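Glyoxalase family protein (Bacillus cereus, PDB 1ZSW) is of unknown function but binds zinc and belongs to the glyoxalase family of the vicinal oxygen chelate superfamily, with relatives of the PcpA type. Local coordinates at residues T60-Q63 and S67-H70; Y26-H31 and A258-Q263. All blocks are in the same frame, centred on the assembly; numbering follows the deposited sequence.

Contact 1 of 2, residues T60-Q63 and S67-H70; sequences TVNQ and SMYH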
# COMPACT_ATOMS: atom_id res chain seq x y z
N THR A 60 11.96 -1.33 -11.81
CA THR A 60 11.87 -2.63 -12.54
C THR A 60 10.75 -2.57 -13.57
O THR A 60 10.37 -1.46 -14.01
CB THR A 60 11.80 -3.82 -11.54
OG1 THR A 60 11.93 -5.09 -12.22
CG2 THR A 60 10.51 -3.79 -10.74
N VAL A 61 10.27 -3.74 -14.01
CA VAL A 61 9.17 -3.85 -14.96
C VAL A 61 8.09 -4.76 -14.39
O VAL A 61 8.36 -5.53 -13.46
CB VAL A 61 9.63 -4.36 -16.36
CG1 VAL A 61 10.60 -3.35 -17.03
CG2 VAL A 61 10.21 -5.79 -16.30
N ASN A 62 6.87 -4.59 -14.89
CA ASN A 62 5.73 -5.43 -14.52
C ASN A 62 6.10 -6.85 -14.92
O ASN A 62 6.40 -7.09 -16.09
CB ASN A 62 4.50 -4.93 -15.26
CG ASN A 62 3.22 -5.73 -14.94
OD1 ASN A 62 3.26 -6.81 -14.36
ND2 ASN A 62 2.07 -5.17 -15.32
N GLN A 63 6.13 -7.75 -13.94
CA GLN A 63 6.58 -9.12 -14.19
C GLN A 63 5.64 -9.83 -15.16
O GLN A 63 6.06 -10.74 -15.86
CB GLN A 63 6.76 -9.92 -12.89
CG GLN A 63 7.93 -9.40 -12.03
CD GLN A 63 8.03 -10.05 -10.65
OE1 GLN A 63 8.68 -9.52 -9.75
NE2 GLN A 63 7.39 -11.19 -10.48
N SER A 67 7.08 -4.74 -20.72
CA SER A 67 7.15 -3.48 -21.48
C SER A 67 6.79 -2.25 -20.61
O SER A 67 6.96 -1.09 -21.04
CB SER A 67 6.23 -3.54 -22.69
OG SER A 67 4.86 -3.46 -22.32
N MET A 68 6.32 -2.52 -19.39
CA MET A 68 5.78 -1.49 -18.53
C MET A 68 6.69 -1.29 -17.32
O MET A 68 6.98 -2.26 -16.64
CB MET A 68 4.42 -2.02 -18.06
CG MET A 68 3.68 -1.18 -17.12
SD MET A 68 2.11 -1.98 -16.74
CE MET A 68 1.39 -2.35 -18.35
N TYR A 69 7.10 -0.04 -17.03
CA TYR A 69 7.84 0.24 -15.79
C TYR A 69 6.98 -0.08 -14.58
O TYR A 69 5.75 0.12 -14.58
CB TYR A 69 8.24 1.70 -15.68
CG TYR A 69 9.60 2.12 -16.27
CD1 TYR A 69 9.68 3.11 -17.24
CD2 TYR A 69 10.79 1.56 -15.80
CE1 TYR A 69 10.91 3.52 -17.76
CE2 TYR A 69 12.03 1.96 -16.31
CZ TYR A 69 12.08 2.95 -17.27
OH TYR A 69 13.31 3.34 -17.77
N HIS A 70 7.64 -0.57 -13.54
CA HIS A 70 7.07 -0.75 -12.22
C HIS A 70 8.07 -0.11 -11.24
O HIS A 70 9.20 -0.57 -11.09
CB HIS A 70 6.80 -2.24 -11.92
CG HIS A 70 5.97 -2.48 -10.71
ND1 HIS A 70 5.83 -3.73 -10.13
CD2 HIS A 70 5.25 -1.62 -9.93
CE1 HIS A 70 5.03 -3.64 -9.08
NE2 HIS A 70 4.68 -2.37 -8.93
O HOH W 1 7.19 -6.01 -11.02
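Thr-60 and His-70 face each other as an antiparallel hydrogen-bonded pair, and the backbone polar groups of both are used. His-70 N donates to Thr-60 O over 2.9 Å with the N-H nearly straight at 175°. The return bond, Thr-60 N to His-70 O, measures 3.0 Å. One step on, Val-61 and Tyr-69 form the non-hydrogen-bonded pair with diverging side chains; Val-61 CA instead makes a CA-H...O contact of 3.2 Å with Met-68 O. That same carbonyl accepts Asn-62 N at 2.9 Å, a third backbone bond beyond the two bridges.

Asn-62 and Met-68 lie side by side, each with CG anti to its backbone N (chi1 -179° and 178°), which brings ND2 of Asn-62 within 3.5 Å of SD of Met-68 for a straight but weak hydrogen bond. The other end of the amide is also engaged, since Asn-62 OD1 accepts from Asp-64 N inside the turn. Both imidazole nitrogens of His-70 have partners: NE2 pairs with Ser-85 OG, while ND1 meets in its ring plane a water, 2.8 Å away, that donates to Val-61 O. Thr-60 OG1 bonds to Asp-316 O, and Tyr-69 OH to Ala-333 O.

The arrangement is the turn end of the beta hairpin formed by strands 55-62 and 69-74, and the side chain of His-70 lies about 6 Å from the zinc ion. With strand 31-38, helix 41-51 and strand 83-88, the hairpin makes up a beta-alpha-beta-beta-beta unit, the module of the vicinal oxygen chelate fold; its second and third strands are the two joined here, beside the zinc site.

Contact 2 of 2, residues Y26-H31 and A258-Q263; sequences YEIKGH and AYWEEQ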
# COMPACT_ATOMS: atom_id res chain seq x y z
N TYR A 26 -3.76 -16.78 12.73
CA TYR A 26 -2.57 -15.93 12.76
C TYR A 26 -2.96 -14.48 12.74
O TYR A 26 -4.04 -14.12 12.22
CB TYR A 26 -1.68 -16.16 11.53
CG TYR A 26 -1.18 -17.57 11.35
CD1 TYR A 26 -1.75 -18.40 10.40
CD2 TYR A 26 -0.13 -18.06 12.13
CE1 TYR A 26 -1.29 -19.74 10.22
CE2 TYR A 26 0.33 -19.37 11.97
CZ TYR A 26 -0.25 -20.19 11.00
OH TYR A 26 0.21 -21.48 10.83
N GLU A 27 -2.11 -13.63 13.31
CA GLU A 27 -2.31 -12.18 13.27
C GLU A 27 -1.87 -11.68 11.90
O GLU A 27 -1.11 -12.35 11.19
CB GLU A 27 -1.48 -11.46 14.35
CG GLU A 27 0.02 -11.33 14.04
CD GLU A 27 0.87 -10.75 15.19
OE1 GLU A 27 0.31 -10.16 16.14
OE2 GLU A 27 2.10 -10.89 15.13
N ILE A 28 -2.37 -10.52 11.52
CA ILE A 28 -1.90 -9.80 10.34
C ILE A 28 -1.25 -8.53 10.86
O ILE A 28 -1.93 -7.68 11.42
CB ILE A 28 -3.08 -9.45 9.38
CG1 ILE A 28 -3.75 -10.68 8.75
CG2 ILE A 28 -2.64 -8.47 8.28
CD1 ILE A 28 -2.92 -11.43 7.71
N LYS A 29 0.05 -8.38 10.65
CA LYS A 29 0.77 -7.26 11.25
C LYS A 29 0.44 -5.89 10.71
O LYS A 29 0.65 -4.91 11.40
CB LYS A 29 2.27 -7.50 11.22
CG LYS A 29 2.68 -8.62 12.20
CD LYS A 29 4.13 -8.50 12.63
CE LYS A 29 4.23 -7.68 13.90
NZ LYS A 29 5.61 -7.66 14.47
N GLY A 30 -0.04 -5.83 9.47
CA GLY A 30 -0.25 -4.52 8.84
C GLY A 30 -0.27 -4.63 7.32
O GLY A 30 -0.18 -5.72 6.74
N HIS A 31 -0.41 -3.47 6.70
CA HIS A 31 -0.27 -3.39 5.24
C HIS A 31 1.14 -3.75 4.82
O HIS A 31 2.14 -3.43 5.50
CB HIS A 31 -0.58 -1.99 4.69
CG HIS A 31 -1.82 -1.36 5.25
ND1 HIS A 31 -3.03 -2.03 5.27
CD2 HIS A 31 -2.06 -0.12 5.78
CE1 HIS A 31 -3.96 -1.23 5.79
NE2 HIS A 31 -3.39 -0.08 6.12
N ALA A 258 -0.05 -19.97 2.80
CA ALA A 258 -0.87 -21.13 2.44
C ALA A 258 -2.14 -21.26 3.29
O ALA A 258 -3.19 -21.63 2.78
CB ALA A 258 -0.05 -22.42 2.53
N TYR A 259 -2.03 -20.94 4.58
CA TYR A 259 -3.18 -20.93 5.46
C TYR A 259 -4.24 -19.96 4.96
O TYR A 259 -5.41 -20.32 4.84
CB TYR A 259 -2.76 -20.57 6.89
CG TYR A 259 -3.94 -20.20 7.76
CD1 TYR A 259 -4.30 -18.86 7.94
CD2 TYR A 259 -4.71 -21.18 8.39
CE1 TYR A 259 -5.39 -18.48 8.70
CE2 TYR A 259 -5.84 -20.81 9.18
CZ TYR A 259 -6.15 -19.45 9.35
OH TYR A 259 -7.25 -19.06 10.11
N TRP A 260 -3.82 -18.75 4.59
CA TRP A 260 -4.77 -17.75 4.11
C TRP A 260 -5.37 -18.10 2.77
O TRP A 260 -6.52 -17.82 2.54
CB TRP A 260 -4.13 -16.35 4.09
CG TRP A 260 -3.90 -15.80 5.49
CD1 TRP A 260 -2.70 -15.53 6.07
CD2 TRP A 260 -4.90 -15.54 6.48
NE1 TRP A 260 -2.89 -15.09 7.37
CE2 TRP A 260 -4.23 -15.09 7.65
CE3 TRP A 260 -6.29 -15.68 6.51
CZ2 TRP A 260 -4.92 -14.73 8.83
CZ3 TRP A 260 -6.99 -15.31 7.69
CH2 TRP A 260 -6.27 -14.87 8.83
N GLU A 261 -4.58 -18.74 1.90
CA GLU A 261 -5.14 -19.22 0.65
C GLU A 261 -6.30 -20.15 0.89
O GLU A 261 -7.34 -20.02 0.29
CB GLU A 261 -4.12 -19.90 -0.24
CG GLU A 261 -4.81 -20.29 -1.53
CD GLU A 261 -3.85 -20.68 -2.61
OE1 GLU A 261 -2.82 -21.32 -2.31
OE2 GLU A 261 -4.14 -20.31 -3.77
N GLU A 262 -6.11 -21.09 1.82
CA GLU A 262 -7.20 -21.97 2.22
C GLU A 262 -8.42 -21.24 2.78
O GLU A 262 -9.56 -21.52 2.40
CB GLU A 262 -6.68 -22.97 3.23
CG GLU A 262 -7.71 -23.96 3.69
CD GLU A 262 -8.02 -25.05 2.67
OE1 GLU A 262 -7.45 -25.03 1.54
OE2 GLU A 262 -8.84 -25.94 3.03
N GLN A 263 -8.22 -20.28 3.68
CA GLN A 263 -9.34 -19.50 4.20
C GLN A 263 -10.15 -18.75 3.15
O GLN A 263 -11.39 -18.71 3.19
CB GLN A 263 -8.86 -18.53 5.29
CG GLN A 263 -8.15 -19.23 6.44
CD GLN A 263 -9.03 -20.29 7.10
OE1 GLN A 263 -8.67 -21.47 7.19
NE2 GLN A 263 -10.19 -19.88 7.56
O HOH W 2 -0.83 -13.94 8.89
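In Tyr-26, chi1 of -58° sets CG anti to the carbonyl carbon and turns the ring toward the helix; in Tyr-259, chi1 of 165° sets CG anti to the backbone N and turns the ring so that its face receives the edge of Tyr-26. The result is a T-shaped stack with centroids 5.2 Å apart and planes at 82°. The touching edge is CD1-CE1: Tyr-26 CE1 comes within 3.6 Å of Tyr-259 CG, and Tyr-26 CD1 equally near Tyr-259 CD1. Tyr-259 OH accepts from Met-25 N, a second tie to the incoming chain.

Trp-260 meets Tyr-26 and Ile-28. Tyr-26 O lies at the indole edge, 3.6 Å from CZ2, and Ile-28 CD1 packs against the pyrrole side of the indole, 3.7 Å from NE1. No direct hydrogen bond joins the segments, but a water in the indole plane accepts from Trp-260 NE1 at 2.8 Å, giving the buried N-H a partner; it lies 2.8 Å from Glu-27 O, to which it can donate.

The loop before strand 31-38 passes helix 254-266 roughly crosswise, meets it through Tyr-26 and Ile-28, and then leads away to the strand. Ile-28 and Trp-260 both rest on Val-251 of strand 244-251, and Trp-260 also touches Ile-201 of helix 191-201.

In the fold
Both contacts are partly buried, but they join different elements: contact 1 two strands adjacent in sequence, contact 2 an N-terminal loop and a helix more than 200 residues later. Their centres are 27 Å apart and their nearest atoms about 14 Å, with no touch. They relate through the eight-stranded sheet, where the hairpin of contact 1 lies at one margin and central strand 31-38 follows the loop of contact 2. Each has one bridging water; the difference is that contact 1 depends on direct backbone hydrogen bonds, whereas contact 2 has none and relies on aromatic and apolar packing. Contact 2 is also farther from the metal site: Trp-260 is about 11 Å from the zinc ligand Glu-294, side chain to side chain.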